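Uncharacterized protein (Staphylococcus aureus subsp. aureus, PDB 3H04) is of unknown function but has the alpha/beta-hydrolase fold of the BD-FAE family, and so is probably a serine hydrolase acting on ester bonds. Local coordinates at residues D12-Y18 with I63-R68; L48-Y52 with D251-N255; L111-R115 with S197-I201; P203-K207 with N233-H237. One frame throughout, in Å; residues are numbered along the deposited sequence.

Contact 1 of 4, residues D12-Y18 with I63-R68; sequences DAFALPY and IQLSYR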
loop_
_atom_site.group_PDB
_atom_site.type_symbol
_atom_site.label_atom_id
_atom_site.label_comp_id
_atom_site.label_asym_id
_atom_site.label_seq_id
_atom_site.Cartn_x
_atom_site.Cartn_y
_atom_site.Cartn_z
ATOM N N ASP A 12 -3.284 9.277 20.236
ATOM C CA ASP A 12 -4.643 9.369 20.689
ATOM C C ASP A 12 -5.199 8.094 21.335
ATOM O O ASP A 12 -6.383 8.003 21.524
ATOM C CB ASP A 12 -5.592 9.934 19.606
ATOM C CG ASP A 12 -5.729 9.048 18.389
ATOM O OD1 ASP A 12 -4.717 8.563 17.841
ATOM O OD2 ASP A 12 -6.859 8.887 17.911
ATOM N N ALA A 13 -4.338 7.174 21.741
ATOM C CA ALA A 13 -4.731 6.036 22.572
ATOM C C ALA A 13 -5.518 5.004 21.776
ATOM O O ALA A 13 -6.322 4.285 22.356
ATOM C CB ALA A 13 -5.524 6.499 23.790
ATOM N N PHE A 14 -5.279 4.940 20.461
ATOM C CA PHE A 14 -5.942 3.966 19.580
ATOM C C PHE A 14 -5.007 2.794 19.371
ATOM O O PHE A 14 -3.811 3.015 19.133
ATOM C CB PHE A 14 -6.317 4.569 18.207
ATOM C CG PHE A 14 -7.208 3.657 17.377
ATOM C CD1 PHE A 14 -8.601 3.730 17.471
ATOM C CD2 PHE A 14 -6.640 2.712 16.521
ATOM C CE1 PHE A 14 -9.410 2.882 16.745
ATOM C CE2 PHE A 14 -7.456 1.845 15.772
ATOM C CZ PHE A 14 -8.824 1.928 15.890
ATOM N N ALA A 15 -5.518 1.564 19.441
ATOM C CA ALA A 15 -4.678 0.382 19.192
ATOM C C ALA A 15 -4.564 0.065 17.688
ATOM O O ALA A 15 -5.586 -0.022 16.969
ATOM C CB ALA A 15 -5.191 -0.850 20.018
ATOM N N LEU A 16 -3.329 -0.016 17.168
ATOM C CA LEU A 16 -3.116 -0.447 15.795
ATOM C C LEU A 16 -2.477 -1.806 15.877
ATOM O O LEU A 16 -1.332 -1.887 16.287
ATOM C CB LEU A 16 -2.165 0.470 15.008
ATOM C CG LEU A 16 -2.687 1.869 14.764
ATOM C CD1 LEU A 16 -1.595 2.688 14.058
ATOM C CD2 LEU A 16 -4.022 1.815 13.978
ATOM N N PRO A 17 -3.221 -2.871 15.543
ATOM C CA PRO A 17 -2.625 -4.206 15.588
ATOM C C PRO A 17 -1.630 -4.388 14.453
ATOM O O PRO A 17 -1.748 -3.730 13.419
ATOM C CB PRO A 17 -3.823 -5.154 15.360
ATOM C CG PRO A 17 -4.841 -4.261 14.587
ATOM C CD PRO A 17 -4.660 -2.898 15.198
ATOM N N TYR A 18 -0.622 -5.213 14.683
ATOM C CA TYR A 18 0.204 -5.720 13.617
ATOM C C TYR A 18 0.602 -7.147 13.944
ATOM O O TYR A 18 0.585 -7.529 15.120
ATOM C CB TYR A 18 1.398 -4.822 13.280
ATOM C CG TYR A 18 2.481 -4.695 14.312
ATOM C CD1 TYR A 18 3.553 -5.589 14.342
ATOM C CD2 TYR A 18 2.448 -3.665 15.258
ATOM C CE1 TYR A 18 4.574 -5.466 15.286
ATOM C CE2 TYR A 18 3.457 -3.549 16.213
ATOM C CZ TYR A 18 4.513 -4.447 16.194
ATOM O OH TYR A 18 5.496 -4.285 17.093
ATOM N N ILE A 63 5.802 -8.454 8.224
ATOM C CA ILE A 63 5.035 -7.758 9.259
ATOM C C ILE A 63 3.849 -7.042 8.629
ATOM O O ILE A 63 4.048 -6.151 7.831
ATOM C CB ILE A 63 5.904 -6.765 9.989
ATOM C CG1 ILE A 63 7.159 -7.454 10.507
ATOM C CG2 ILE A 63 5.105 -6.155 11.174
ATOM C CD1 ILE A 63 8.440 -7.273 9.702
ATOM N N GLN A 64 2.626 -7.425 8.966
ATOM C CA GLN A 64 1.458 -6.866 8.296
ATOM C C GLN A 64 0.850 -5.747 9.131
ATOM O O GLN A 64 0.302 -6.016 10.207
ATOM C CB GLN A 64 0.504 -8.018 7.969
ATOM C CG GLN A 64 1.288 -8.978 7.107
ATOM C CD GLN A 64 0.564 -10.176 6.634
ATOM O OE1 GLN A 64 0.953 -11.281 6.998
ATOM N NE2 GLN A 64 -0.424 -10.001 5.741
ATOM N N LEU A 65 1.011 -4.500 8.712
ATOM C CA LEU A 65 0.580 -3.408 9.582
ATOM C C LEU A 65 -0.809 -2.928 9.310
ATOM O O LEU A 65 -1.373 -3.213 8.280
ATOM C CB LEU A 65 1.550 -2.201 9.624
ATOM C CG LEU A 65 1.783 -1.226 8.509
ATOM C CD1 LEU A 65 0.609 -0.340 8.196
ATOM C CD2 LEU A 65 3.100 -0.358 8.878
ATOM N N SER A 66 -1.366 -2.215 10.274
ATOM C CA SER A 66 -2.717 -1.674 10.149
ATOM C C SER A 66 -2.705 -0.171 10.317
ATOM O O SER A 66 -1.779 0.390 10.935
ATOM C CB SER A 66 -3.629 -2.339 11.171
ATOM O OG SER A 66 -3.745 -3.734 10.814
ATOM N N TYR A 67 -3.711 0.481 9.725
ATOM C CA TYR A 67 -3.910 1.915 9.886
ATOM C C TYR A 67 -5.415 2.173 9.830
ATOM O O TYR A 67 -6.145 1.389 9.236
ATOM C CB TYR A 67 -3.192 2.697 8.773
ATOM C CG TYR A 67 -3.547 2.225 7.398
ATOM C CD1 TYR A 67 -4.628 2.787 6.710
ATOM C CD2 TYR A 67 -2.818 1.238 6.762
ATOM C CE1 TYR A 67 -4.961 2.346 5.427
ATOM C CE2 TYR A 67 -3.134 0.802 5.469
ATOM C CZ TYR A 67 -4.208 1.376 4.822
ATOM O OH TYR A 67 -4.559 0.927 3.589
ATOM N N ARG A 68 -5.853 3.285 10.420
ATOM C CA ARG A 68 -7.269 3.670 10.373
ATOM C C ARG A 68 -7.653 4.105 8.949
ATOM O O ARG A 68 -6.891 4.724 8.223
ATOM C CB ARG A 68 -7.562 4.714 11.458
ATOM C CG ARG A 68 -7.673 4.086 12.860
ATOM C CD ARG A 68 -7.762 5.141 13.962
ATOM N NE ARG A 68 -6.476 5.772 14.232
ATOM C CZ ARG A 68 -6.298 6.672 15.194
ATOM N NH1 ARG A 68 -7.334 7.070 15.948
ATOM N NH2 ARG A 68 -5.108 7.188 15.397
HETATM O O HOH W 1 0.053 -1.484 12.682
#
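The guanidinium of R68 stacks over the phenyl ring of F14, the two planes 12° apart and their centres 4.5 Å from each other. R68 CD stands over the middle of the phenyl face, 3.6 Å from the ring centroid, while F14 CB sits toward the rim of the guanidinium face that is turned to the ring. At the guanidinium edge the carboxylate of D12 meets it end-on and nearly coplanar: R68 NH1 reaches D12 OD2 at 2.7 Å in an almost straight bond (177°), and R68 NH2 reaches D12 OD1 at 2.8 Å, each oxygen using its syn lone pair. F14 places its ring for this by turning CG anti to the backbone N (chi1 -170°). The remaining NE of R68 bonds D81 of helix 75-91, so two carboxylates hold the charged plane. The contact joins strands 15-21 and 60-65, antiparallel neighbours in the central sheet of the alpha/beta-hydrolase fold; past Q64, whose backbone bonds T19, the chains spread apart. A water enters there, donating to P17 O at 3.0 Å and accepting from S66 N at 2.9 Å. L16 lays its CD1 against S66 O and its CD2 against the backbone of Y67, and packs on S85 of helix 75-91. At the other end Y18 and I63 run side by side, with Y18 CD1 3.6 Å from I63 CG2 and both side chains resting on I89.

Contact 2 of 4, residues L48-Y52 with D251-N255; sequences LSPQY and DRRPN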
loop_
_atom_site.group_PDB
_atom_site.type_symbol
_atom_site.label_atom_id
_atom_site.label_comp_id
_atom_site.label_asym_id
_atom_site.label_seq_id
_atom_site.Cartn_x
_atom_site.Cartn_y
_atom_site.Cartn_z
ATOM N N LEU A 48 -2.988 -11.047 2.010
ATOM C CA LEU A 48 -2.027 -11.736 1.144
ATOM C C LEU A 48 -2.346 -13.242 1.084
ATOM O O LEU A 48 -2.549 -13.846 2.128
ATOM C CB LEU A 48 -0.589 -11.602 1.682
ATOM C CG LEU A 48 0.129 -10.289 1.391
ATOM C CD1 LEU A 48 1.489 -10.320 2.039
ATOM C CD2 LEU A 48 0.242 -10.068 -0.157
ATOM N N SER A 49 -2.338 -13.857 -0.100
ATOM C CA SER A 49 -2.470 -15.339 -0.175
ATOM C C SER A 49 -1.362 -16.032 0.610
ATOM O O SER A 49 -0.199 -15.615 0.573
ATOM C CB SER A 49 -2.449 -15.899 -1.605
ATOM O OG SER A 49 -3.174 -15.051 -2.510
ATOM N N PRO A 50 -1.708 -17.140 1.278
ATOM C CA PRO A 50 -0.720 -17.988 1.955
ATOM C C PRO A 50 0.482 -18.319 1.076
ATOM O O PRO A 50 1.628 -18.394 1.563
ATOM C CB PRO A 50 -1.518 -19.279 2.239
ATOM C CG PRO A 50 -2.930 -18.819 2.330
ATOM C CD PRO A 50 -3.070 -17.703 1.351
ATOM N N GLN A 51 0.227 -18.533 -0.209
ATOM C CA GLN A 51 1.304 -18.894 -1.146
ATOM C C GLN A 51 2.342 -17.773 -1.273
ATOM O O GLN A 51 3.548 -18.052 -1.360
ATOM C CB GLN A 51 0.739 -19.269 -2.533
ATOM C CG GLN A 51 0.022 -20.591 -2.493
ATOM C CD GLN A 51 -0.940 -20.780 -3.640
ATOM O OE1 GLN A 51 -2.150 -20.825 -3.429
ATOM N NE2 GLN A 51 -0.416 -20.888 -4.858
ATOM N N TYR A 52 1.879 -16.519 -1.248
ATOM C CA TYR A 52 2.795 -15.374 -1.337
ATOM C C TYR A 52 3.565 -15.248 -0.046
ATOM O O TYR A 52 4.781 -14.963 -0.049
ATOM C CB TYR A 52 2.033 -14.098 -1.584
ATOM C CG TYR A 52 1.214 -14.110 -2.836
ATOM C CD1 TYR A 52 1.492 -14.978 -3.886
ATOM C CD2 TYR A 52 0.154 -13.237 -2.981
ATOM C CE1 TYR A 52 0.704 -14.983 -5.039
ATOM C CE2 TYR A 52 -0.634 -13.248 -4.108
ATOM C CZ TYR A 52 -0.361 -14.129 -5.123
ATOM O OH TYR A 52 -1.145 -14.107 -6.257
ATOM N N ASP A 251 -2.328 -10.185 -9.086
ATOM C CA ASP A 251 -2.030 -11.234 -8.113
ATOM C C ASP A 251 -3.204 -11.584 -7.226
ATOM O O ASP A 251 -3.038 -12.237 -6.203
ATOM C CB ASP A 251 -0.839 -10.818 -7.239
ATOM C CG ASP A 251 -1.104 -9.532 -6.425
ATOM O OD1 ASP A 251 -1.946 -8.674 -6.827
ATOM O OD2 ASP A 251 -0.397 -9.357 -5.411
ATOM N N ARG A 252 -4.396 -11.169 -7.599
ATOM C CA ARG A 252 -5.576 -11.553 -6.819
ATOM C C ARG A 252 -5.585 -13.082 -6.558
ATOM O O ARG A 252 -5.877 -13.514 -5.429
ATOM C CB ARG A 252 -6.834 -11.121 -7.536
ATOM C CG ARG A 252 -8.089 -11.525 -6.857
ATOM C CD ARG A 252 -9.254 -11.067 -7.655
ATOM N NE ARG A 252 -9.223 -9.619 -7.914
ATOM C CZ ARG A 252 -10.112 -9.015 -8.684
ATOM N NH1 ARG A 252 -11.115 -9.742 -9.212
ATOM N NH2 ARG A 252 -10.025 -7.705 -8.912
ATOM N N ARG A 253 -5.255 -13.889 -7.575
ATOM C CA ARG A 253 -5.053 -15.349 -7.404
ATOM C C ARG A 253 -3.617 -15.815 -7.624
ATOM O O ARG A 253 -2.911 -15.320 -8.507
ATOM C CB ARG A 253 -5.956 -16.106 -8.351
ATOM C CG ARG A 253 -7.398 -15.818 -8.076
ATOM C CD ARG A 253 -8.237 -15.889 -9.281
ATOM N NE ARG A 253 -8.484 -17.272 -9.624
ATOM C CZ ARG A 253 -9.672 -17.861 -9.674
ATOM N NH1 ARG A 253 -10.795 -17.199 -9.421
ATOM N NH2 ARG A 253 -9.729 -19.140 -10.029
ATOM N N PRO A 254 -3.181 -16.813 -6.864
ATOM C CA PRO A 254 -1.776 -17.195 -6.977
ATOM C C PRO A 254 -1.461 -18.000 -8.234
ATOM O O PRO A 254 -0.944 -19.142 -8.147
ATOM C CB PRO A 254 -1.531 -17.983 -5.676
ATOM C CG PRO A 254 -2.866 -18.115 -4.999
ATOM C CD PRO A 254 -3.914 -17.651 -5.903
ATOM N N ASN A 255 -1.773 -17.418 -9.395
ATOM C CA ASN A 255 -1.472 -18.041 -10.662
ATOM C C ASN A 255 0.044 -18.117 -10.896
ATOM O O ASN A 255 0.849 -17.510 -10.187
ATOM C CB ASN A 255 -2.200 -17.324 -11.825
ATOM C CG ASN A 255 -1.815 -15.854 -11.974
ATOM O OD1 ASN A 255 -0.643 -15.492 -11.935
ATOM N ND2 ASN A 255 -2.819 -15.000 -12.159
#
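Y52 inserts its phenol into the bend of residues 251-255 and donates its hydroxyl proton to the backbone carbonyl of D251, OH to O 2.7 Å. The approach is well off the C=O line, at 117°, with the donor tilted 30° from the carbonyl plane. R253 O lies 3.1 Å from the same Y52 OH, near the ring plane, so two carbonyl oxygens flank the phenol edge. P254 packs against the ring from another direction, its CB 3.8 Å from Y52 CE1. The side-chain amide of Q51, one residue earlier on helix 50-56, crosses the proline at about a right angle, with OE1 3.2 Å from P254 CG and NE2 3.2 Å from P254 CB. S49, at the N-cap position of that helix, lays its CB over one face of the tyrosine ring near the rim. In the next shell, P254 centres an inverse gamma turn beside the phenol, and N255 caps helix 256-273 through OD1 to A258 N. Y262 of that helix stacks on Y52 and also bonds D251 OD2. The D251 carboxylate is further tied to R103 by a salt bridge and to Y126 by a hydrogen bond. While R103, Y126 and Y262 engage that carboxylate, Y52 uses the D251 main-chain oxygen, so the buried phenol is satisfied by a neutral acceptor.

Contact 3 of 4, residues L111-R115 with S197-I201; sequences LLIAR and SKYNI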
loop_
_atom_site.group_PDB
_atom_site.type_symbol
_atom_site.label_atom_id
_atom_site.label_comp_id
_atom_site.label_asym_id
_atom_site.label_seq_id
_atom_site.Cartn_x
_atom_site.Cartn_y
_atom_site.Cartn_z
ATOM N N LEU A 111 6.026 3.992 -0.132
ATOM C CA LEU A 111 6.945 4.956 -0.716
ATOM C C LEU A 111 7.118 6.179 0.161
ATOM O O LEU A 111 8.234 6.726 0.189
ATOM C CB LEU A 111 6.509 5.357 -2.113
ATOM C CG LEU A 111 6.700 4.275 -3.202
ATOM C CD1 LEU A 111 5.668 4.545 -4.329
ATOM C CD2 LEU A 111 8.142 4.260 -3.734
ATOM N N LEU A 112 6.046 6.636 0.845
ATOM C CA LEU A 112 6.190 7.758 1.817
ATOM C C LEU A 112 7.180 7.393 2.944
ATOM O O LEU A 112 8.081 8.212 3.363
ATOM C CB LEU A 112 4.836 8.183 2.394
ATOM C CG LEU A 112 3.816 8.789 1.394
ATOM C CD1 LEU A 112 2.484 9.222 2.068
ATOM C CD2 LEU A 112 4.469 9.995 0.648
ATOM N N ILE A 113 7.030 6.176 3.452
ATOM C CA ILE A 113 7.961 5.665 4.459
ATOM C C ILE A 113 9.404 5.709 3.889
ATOM O O ILE A 113 10.313 6.241 4.529
ATOM C CB ILE A 113 7.662 4.232 4.893
ATOM C CG1 ILE A 113 6.393 4.130 5.785
ATOM C CG2 ILE A 113 8.890 3.714 5.702
ATOM C CD1 ILE A 113 5.857 2.684 5.991
ATOM N N ALA A 114 9.593 5.200 2.674
ATOM C CA ALA A 114 10.895 5.244 2.011
ATOM C C ALA A 114 11.497 6.651 1.883
ATOM O O ALA A 114 12.708 6.787 1.917
ATOM C CB ALA A 114 10.854 4.523 0.605
ATOM N N ARG A 115 10.668 7.686 1.743
ATOM C CA ARG A 115 11.183 9.048 1.705
ATOM C C ARG A 115 11.533 9.547 3.110
ATOM O O ARG A 115 12.522 10.244 3.285
ATOM C CB ARG A 115 10.154 9.983 1.044
ATOM C CG ARG A 115 10.611 11.433 0.887
ATOM C CD ARG A 115 9.451 12.369 0.599
ATOM N NE ARG A 115 8.437 12.356 1.662
ATOM C CZ ARG A 115 7.231 12.874 1.527
ATOM N NH1 ARG A 115 6.908 13.494 0.385
ATOM N NH2 ARG A 115 6.365 12.814 2.511
ATOM N N SER A 197 3.643 18.961 -0.697
ATOM C CA SER A 197 4.737 17.976 -0.938
ATOM C C SER A 197 4.740 16.848 0.071
ATOM O O SER A 197 5.277 15.774 -0.200
ATOM C CB SER A 197 6.118 18.652 -0.970
ATOM O OG SER A 197 6.453 19.111 0.322
ATOM N N LYS A 198 4.094 17.050 1.213
ATOM C CA LYS A 198 3.850 15.933 2.131
ATOM C C LYS A 198 3.251 14.697 1.443
ATOM O O LYS A 198 3.641 13.561 1.752
ATOM C CB LYS A 198 2.950 16.373 3.268
ATOM C CG LYS A 198 2.784 15.324 4.336
ATOM C CD LYS A 198 1.936 15.778 5.485
ATOM C CE LYS A 198 1.780 14.648 6.501
ATOM N NZ LYS A 198 1.089 15.174 7.716
ATOM N N TYR A 199 2.306 14.914 0.532
ATOM C CA TYR A 199 1.522 13.827 -0.068
ATOM C C TYR A 199 1.945 13.451 -1.502
ATOM O O TYR A 199 1.334 12.569 -2.090
ATOM C CB TYR A 199 0.028 14.205 -0.084
ATOM C CG TYR A 199 -0.458 14.877 1.190
ATOM C CD1 TYR A 199 -0.588 14.167 2.379
ATOM C CD2 TYR A 199 -0.754 16.237 1.198
ATOM C CE1 TYR A 199 -1.060 14.805 3.550
ATOM C CE2 TYR A 199 -1.180 16.898 2.359
ATOM C CZ TYR A 199 -1.328 16.175 3.522
ATOM O OH TYR A 199 -1.732 16.843 4.646
ATOM N N ASN A 200 2.970 14.116 -2.019
ATOM C CA ASN A 200 3.408 14.047 -3.410
ATOM C C ASN A 200 4.930 14.026 -3.397
ATOM O O ASN A 200 5.579 15.055 -3.067
ATOM C CB ASN A 200 2.872 15.250 -4.168
ATOM C CG ASN A 200 1.400 15.313 -4.089
ATOM O OD1 ASN A 200 0.822 16.069 -3.274
ATOM N ND2 ASN A 200 0.747 14.426 -4.832
ATOM N N ILE A 201 5.521 12.879 -3.721
ATOM C CA ILE A 201 6.983 12.737 -3.556
ATOM C C ILE A 201 7.686 13.500 -4.665
ATOM O O ILE A 201 7.516 13.172 -5.848
ATOM C CB ILE A 201 7.426 11.262 -3.498
ATOM C CG1 ILE A 201 6.763 10.543 -2.350
ATOM C CG2 ILE A 201 8.938 11.137 -3.279
ATOM C CD1 ILE A 201 7.099 9.033 -2.323
HETATM O O HOH W 2 8.181 14.953 -1.466
#
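R115 carries the polar half of this contact, reaching from helix 105-116 to the loop 197-201. Its CB and CG leave the helix with CG anti to the backbone N (chi1 -177°), and R115 CD then passes I201 CG2 at 4.1 Å, the two side chains sliding past each other in opposite directions. A bend at chi3 (60°) turns the guanidinium toward the loop carbonyls. R115 NH1 bonds S197 O at 2.9 Å, with the oxygen tilted out of the guanidinium plane. R115 NH2 bonds K198 O, also at 2.9 Å, more nearly in that plane and straighter (162°). A water accepts from R115 NH1 at 2.7 Å and donates to N200 O, adding a bridged link to the same bend. One guanidinium face is met near its rim by L112 CD2, which also touches I201 CG1 at 3.8 Å. I201 in turn drives CD1 against L111 CB, 3.7 Å away. Farther out, L112 packs on I79 and Y83 of helix 75-91, and L111 on V122 of strand 121-125. I201 bonds S129 through its backbone and leans on L206 of helix 203-206, so the loop is seated against helix 105-116 beside the central sheet.

Contact 4 of 4, residues P203-K207 with N233-H237; sequences PDELK and NHVPH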
loop_
_atom_site.group_PDB
_atom_site.type_symbol
_atom_site.label_atom_id
_atom_site.label_comp_id
_atom_site.label_asym_id
_atom_site.label_seq_id
_atom_site.Cartn_x
_atom_site.Cartn_y
_atom_site.Cartn_z
ATOM N N PRO A 203 10.511 15.179 -7.291
ATOM C CA PRO A 203 11.579 14.542 -8.089
ATOM C C PRO A 203 12.911 14.357 -7.338
ATOM O O PRO A 203 13.539 13.295 -7.460
ATOM C CB PRO A 203 11.753 15.515 -9.246
ATOM C CG PRO A 203 10.402 16.047 -9.459
ATOM C CD PRO A 203 9.901 16.295 -8.049
ATOM N N ASP A 204 13.315 15.376 -6.568
ATOM C CA ASP A 204 14.580 15.344 -5.823
ATOM C C ASP A 204 14.573 14.321 -4.696
ATOM O O ASP A 204 15.621 13.806 -4.321
ATOM C CB ASP A 204 14.932 16.723 -5.266
ATOM C CG ASP A 204 15.643 17.609 -6.284
ATOM O OD1 ASP A 204 15.938 17.119 -7.408
ATOM O OD2 ASP A 204 15.951 18.784 -5.944
ATOM N N GLU A 205 13.377 14.030 -4.181
ATOM C CA GLU A 205 13.141 13.018 -3.191
ATOM C C GLU A 205 13.093 11.618 -3.819
ATOM O O GLU A 205 13.704 10.694 -3.272
ATOM C CB GLU A 205 11.815 13.324 -2.461
ATOM C CG GLU A 205 11.832 14.658 -1.735
ATOM C CD GLU A 205 12.247 14.516 -0.285
ATOM O OE1 GLU A 205 13.202 13.731 0.001
ATOM O OE2 GLU A 205 11.594 15.182 0.580
ATOM N N LEU A 206 12.446 11.483 -4.980
ATOM C CA LEU A 206 12.439 10.207 -5.713
ATOM C C LEU A 206 13.875 9.751 -6.061
ATOM O O LEU A 206 14.235 8.567 -5.960
ATOM C CB LEU A 206 11.616 10.339 -6.995
ATOM C CG LEU A 206 10.099 10.345 -6.831
ATOM C CD1 LEU A 206 9.454 10.630 -8.181
ATOM C CD2 LEU A 206 9.655 8.985 -6.259
ATOM N N LYS A 207 14.687 10.731 -6.471
ATOM C CA LYS A 207 16.091 10.522 -6.819
ATOM C C LYS A 207 16.929 9.921 -5.701
ATOM O O LYS A 207 17.979 9.351 -5.945
ATOM C CB LYS A 207 16.733 11.850 -7.185
ATOM C CG LYS A 207 16.404 12.364 -8.552
ATOM C CD LYS A 207 17.373 13.514 -8.938
ATOM C CE LYS A 207 18.803 13.087 -9.132
ATOM N NZ LYS A 207 19.588 14.201 -9.782
ATOM N N ASN A 233 11.027 7.437 -13.972
ATOM C CA ASN A 233 11.678 8.645 -14.472
ATOM C C ASN A 233 12.701 9.301 -13.519
ATOM O O ASN A 233 13.426 10.196 -13.917
ATOM C CB ASN A 233 10.628 9.685 -14.917
ATOM C CG ASN A 233 9.830 9.240 -16.175
ATOM O OD1 ASN A 233 10.162 8.265 -16.863
ATOM N ND2 ASN A 233 8.752 9.956 -16.449
ATOM N N HIS A 234 12.779 8.868 -12.270
ATOM C CA HIS A 234 13.625 9.561 -11.279
ATOM C C HIS A 234 14.458 8.680 -10.357
ATOM O O HIS A 234 15.505 9.114 -9.916
ATOM C CB HIS A 234 12.721 10.457 -10.397
ATOM C CG HIS A 234 12.103 11.586 -11.168
ATOM N ND1 HIS A 234 12.849 12.658 -11.604
ATOM C CD2 HIS A 234 10.872 11.739 -11.712
ATOM C CE1 HIS A 234 12.087 13.458 -12.325
ATOM N NE2 HIS A 234 10.881 12.931 -12.404
ATOM N N VAL A 235 13.950 7.514 -9.957
ATOM C CA VAL A 235 14.661 6.706 -8.942
ATOM C C VAL A 235 15.910 6.062 -9.527
ATOM O O VAL A 235 15.944 5.766 -10.760
ATOM C CB VAL A 235 13.795 5.632 -8.219
ATOM C CG1 VAL A 235 12.596 6.302 -7.480
ATOM C CG2 VAL A 235 13.358 4.515 -9.183
ATOM N N PRO A 236 16.959 5.895 -8.683
ATOM C CA PRO A 236 18.217 5.455 -9.240
ATOM C C PRO A 236 18.313 3.946 -9.528
ATOM O O PRO A 236 19.119 3.533 -10.361
ATOM C CB PRO A 236 19.264 5.874 -8.170
ATOM C CG PRO A 236 18.432 6.100 -6.877
ATOM C CD PRO A 236 17.119 6.543 -7.347
ATOM N N HIS A 237 17.511 3.146 -8.833
ATOM C CA HIS A 237 17.547 1.705 -9.006
ATOM C C HIS A 237 16.127 1.204 -9.051
ATOM O O HIS A 237 15.373 1.403 -8.055
ATOM C CB HIS A 237 18.272 1.044 -7.822
ATOM C CG HIS A 237 19.628 1.611 -7.555
ATOM N ND1 HIS A 237 19.878 2.482 -6.511
ATOM C CD2 HIS A 237 20.787 1.464 -8.205
ATOM C CE1 HIS A 237 21.149 2.837 -6.533
ATOM N NE2 HIS A 237 21.725 2.233 -7.553
#
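Segments 203-207 and 233-237 draw closest just past the short helix 203-206, at K207 and V235, whose CA atoms are 4.6 Å apart. The loop 233-237 connects helix 226-232 to strand 238-243, the outermost strand at one end of the alpha/beta-hydrolase sheet, and the short helix comes just before the neighbouring strand 212-217. The backbones meet through a pair of CA-H...O contacts running in opposite directions: V235 CA lies 3.5 Å from L206 O, and K207 CA lies 3.5 Å from H234 O. Inside the helix, K207 N bonds P203 O, closing the single turn that presents P203 and L206 to the loop. H234 spans both of these residues. Its imidazole takes P203 CB over one face, offset toward the rim, in a CH-pi contact with the carbon 4.0 Å from the ring centroid and 24° off the normal. With CG beside the backbone N (chi1 -66°), H234 extends across the helix turn, and its CB rests on L206 CB at 3.6 Å. L206 CD1 approaches the same imidazole obliquely. The side chain of L206 also crosses V235, with CD2 against CG1, and packs inward on I201. V235 continues to L209, while H234 meets the ring of H230 at a steep angle, about 70° between planes, tying the loop to the end of helix 226-232. The CB of K207 points away from the loop, although its CG lies near H234 O. P236, next after V235, closes the contact, with its CD 3.3 Å from K207 O.

In the fold
Contacts 1, 3 and 4 follow in series along the chain, whereas contact 2 brings residues 48-52 to residues 251-255 and so spans contacts 3 and 4. Contact 1 joins two strands toward one end of the mixed eight-stranded sheet; contact 4 lies near the other, its centre about 30 Å away, beside strands 212-217 and 238-243. Contacts 3 and 4 have centres about 12 Å apart and touch through I201 and L206. Contact 2 lies across the chain's centre from contact 3, about 28 Å between centres, and meets contact 1 where L48 packs on Q64. Its loop follows H248, which with S104 and D220 forms a probable Ser-His-Asp triad.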